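Local structure of tyrosinase (Aspergillus oryzae, 6JU9) at residues A[340-345]-A[352-357]. The protein probably acts as a copper-dependent monooxygenase that oxidises L-tyrosine and L-dopa to L-dopaquinone with molecular oxygen, as tyrosinases do in melanin formation. The protein carries 1 engineered substitution. Sequence-based numbering, arbitrary orientation.
Sequences GGFMFS and LKLWGA
Met343 pairs with Gly356 in a short two-stranded antiparallel hairpin, and because Phe342 faces Gly356 as well, the pairing contains a classic beta bulge. The unbranched chain of Met343 is long enough to reach across to the other segment. It bends at its last torsion (chi3 -88°), which brings CE 3.4 Å from the carbonyl O of Leu354 and 3.6 Å from Leu354 CB. Farther out, Leu354 CD1 lies loosely off the edge of the Phe342 ring, 4.5 Å from Phe342 CZ, while the leucine also packs on helix 258-267. Trp355 presents its indole edge instead: with CG turned anti to the backbone N (chi1 -173°), the ring extends until its NE1 edge reaches the chain at Phe344. There NE1 gives a nearly straight bond to Phe344 O at 3.0 Å, the oxygen close to the indole plane but the nitrogen well above the carbonyl plane. Ala357 CB rests 3.9 Å from Phe344 CB, as the Phe344 ring packs on strand 225-229. Glycine suits the position just after helix 328-340, since the positive phi of Gly341 (92°) and the nearby Gly356 O leave no place for a CB; the backbones can therefore close to 4.1 Å between Gly341 CA and Ala357 CA. Gly356 likewise has backbone angles that demand glycine. Helix 328-340 carries the copper ligands His332 and His336, so the hairpin continues directly from a metal-binding helix, and the Phe342 side chain lies about 6 Å from a bound 3,4-dihydroxyphenylalanine. Gly356 N donates to Met343 O at 2.8 Å, whereas the return bond from Met343 N to Gly356 O is weak. A water bridges the bulge beside one face of the Phe342 ring, accepting from Phe342 N and donating to Gly356 O and Leu354 O.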
loop_
_atom_site.group_PDB
_atom_site.type_symbol
_atom_site.label_atom_id
_atom_site.label_comp_id
_atom_site.label_asym_id
_atom_site.label_seq_id
_atom_site.Cartn_x
_atom_site.Cartn_y
_atom_site.Cartn_z
ATOM N N GLY A 340 -4.973 8.686 -8.861
ATOM C CA GLY A 340 -3.589 8.306 -9.122
ATOM C C GLY A 340 -2.581 9.045 -8.271
ATOM O O GLY A 340 -1.470 8.538 -8.063
ATOM N N GLY A 341 -2.924 10.236 -7.787
ATOM C CA GLY A 341 -1.947 11.105 -7.156
ATOM C C GLY A 341 -1.350 12.060 -8.183
ATOM O O GLY A 341 -0.869 11.620 -9.237
ATOM N N PHE A 342 -1.403 13.350 -7.886
ATOM C CA PHE A 342 -1.107 14.395 -8.860
ATOM C C PHE A 342 0.016 15.320 -8.437
ATOM O O PHE A 342 0.285 16.320 -9.129
ATOM C CB PHE A 342 -2.414 15.163 -9.117
ATOM C CG PHE A 342 -3.007 15.765 -7.873
ATOM C CD1 PHE A 342 -2.772 17.097 -7.547
ATOM C CD2 PHE A 342 -3.792 14.986 -7.023
ATOM C CE1 PHE A 342 -3.311 17.654 -6.401
ATOM C CE2 PHE A 342 -4.346 15.553 -5.880
ATOM C CZ PHE A 342 -4.106 16.880 -5.576
ATOM N N MET A 343 0.707 15.018 -7.350
ATOM C CA MET A 343 1.809 15.854 -6.872
ATOM C C MET A 343 3.070 15.012 -6.672
ATOM O O MET A 343 3.190 14.326 -5.659
ATOM C CB MET A 343 1.401 16.508 -5.553
ATOM C CG MET A 343 0.308 17.556 -5.672
ATOM S SD MET A 343 0.078 18.463 -4.130
ATOM C CE MET A 343 -1.107 17.406 -3.311
ATOM N N PHE A 344 3.976 15.062 -7.646
ATOM C CA PHE A 344 5.270 14.374 -7.549
ATOM C C PHE A 344 6.245 15.171 -6.694
ATOM O O PHE A 344 6.849 14.650 -5.755
ATOM C CB PHE A 344 5.849 14.144 -8.944
ATOM C CG PHE A 344 7.225 13.550 -9.028
ATOM C CD1 PHE A 344 7.463 12.261 -8.570
ATOM C CD2 PHE A 344 8.293 14.271 -9.566
ATOM C CE1 PHE A 344 8.707 11.682 -8.647
ATOM C CE2 PHE A 344 9.547 13.697 -9.649
ATOM C CZ PHE A 344 9.760 12.408 -9.178
ATOM N N SER A 345 6.336 16.462 -7.008
ATOM C CA SER A 345 7.157 17.363 -6.199
ATOM C C SER A 345 6.482 17.652 -4.859
ATOM O O SER A 345 5.268 17.662 -4.713
ATOM C CB SER A 345 7.448 18.635 -6.985
ATOM O OG SER A 345 6.295 19.438 -7.161
ATOM N N LEU A 352 0.780 18.589 2.426
ATOM C CA LEU A 352 1.535 17.335 2.491
ATOM C C LEU A 352 0.667 16.089 2.567
ATOM O O LEU A 352 1.062 15.006 2.118
ATOM C CB LEU A 352 2.477 17.352 3.706
ATOM C CG LEU A 352 3.789 18.095 3.450
ATOM C CD1 LEU A 352 4.506 18.295 4.772
ATOM C CD2 LEU A 352 4.656 17.373 2.436
ATOM N N LYS A 353 -0.518 16.206 3.139
ATOM C CA LYS A 353 -1.398 15.053 3.305
ATOM C C LYS A 353 -1.803 14.415 1.977
ATOM O O LYS A 353 -2.275 13.272 1.991
ATOM C CB LYS A 353 -2.665 15.473 4.062
ATOM C CG LYS A 353 -3.451 16.541 3.324
ATOM C CD LYS A 353 -4.647 17.043 4.124
ATOM C CE LYS A 353 -5.168 18.360 3.556
ATOM N NZ LYS A 353 -6.565 18.609 4.035
ATOM N N LEU A 354 -1.639 15.102 0.846
ATOM C CA LEU A 354 -2.001 14.508 -0.440
ATOM C C LEU A 354 -0.807 14.340 -1.365
ATOM O O LEU A 354 -1.001 14.092 -2.553
ATOM C CB LEU A 354 -3.113 15.312 -1.109
ATOM C CG LEU A 354 -4.539 15.074 -0.637
ATOM C CD1 LEU A 354 -5.530 15.920 -1.425
ATOM C CD2 LEU A 354 -4.965 13.616 -0.776
ATOM N N TRP A 355 0.412 14.464 -0.849
ATOM C CA TRP A 355 1.610 14.294 -1.685
ATOM C C TRP A 355 1.683 12.894 -2.274
ATOM O O TRP A 355 1.467 11.878 -1.601
ATOM C CB TRP A 355 2.838 14.552 -0.806
ATOM C CG TRP A 355 4.191 14.593 -1.459
ATOM C CD1 TRP A 355 4.497 14.771 -2.781
ATOM C CD2 TRP A 355 5.438 14.456 -0.764
ATOM N NE1 TRP A 355 5.857 14.751 -2.959
ATOM C CE2 TRP A 355 6.466 14.556 -1.731
ATOM C CE3 TRP A 355 5.779 14.263 0.584
ATOM C CZ2 TRP A 355 7.814 14.461 -1.380
ATOM C CZ3 TRP A 355 7.126 14.163 0.920
ATOM C CH2 TRP A 355 8.128 14.263 -0.060
ATOM N N GLY A 356 2.047 12.850 -3.551
ATOM C CA GLY A 356 2.437 11.638 -4.235
ATOM C C GLY A 356 1.833 11.537 -5.621
ATOM O O GLY A 356 0.693 11.964 -5.842
ATOM N N ALA A 357 2.579 10.945 -6.558
ATOM C CA ALA A 357 2.095 10.812 -7.926
ATOM C C ALA A 357 1.968 9.346 -8.329
ATOM O O ALA A 357 2.622 8.443 -7.810
ATOM C CB ALA A 357 3.016 11.536 -8.908
HETATM O O HOH W 1 -1.033 13.966 -5.178
#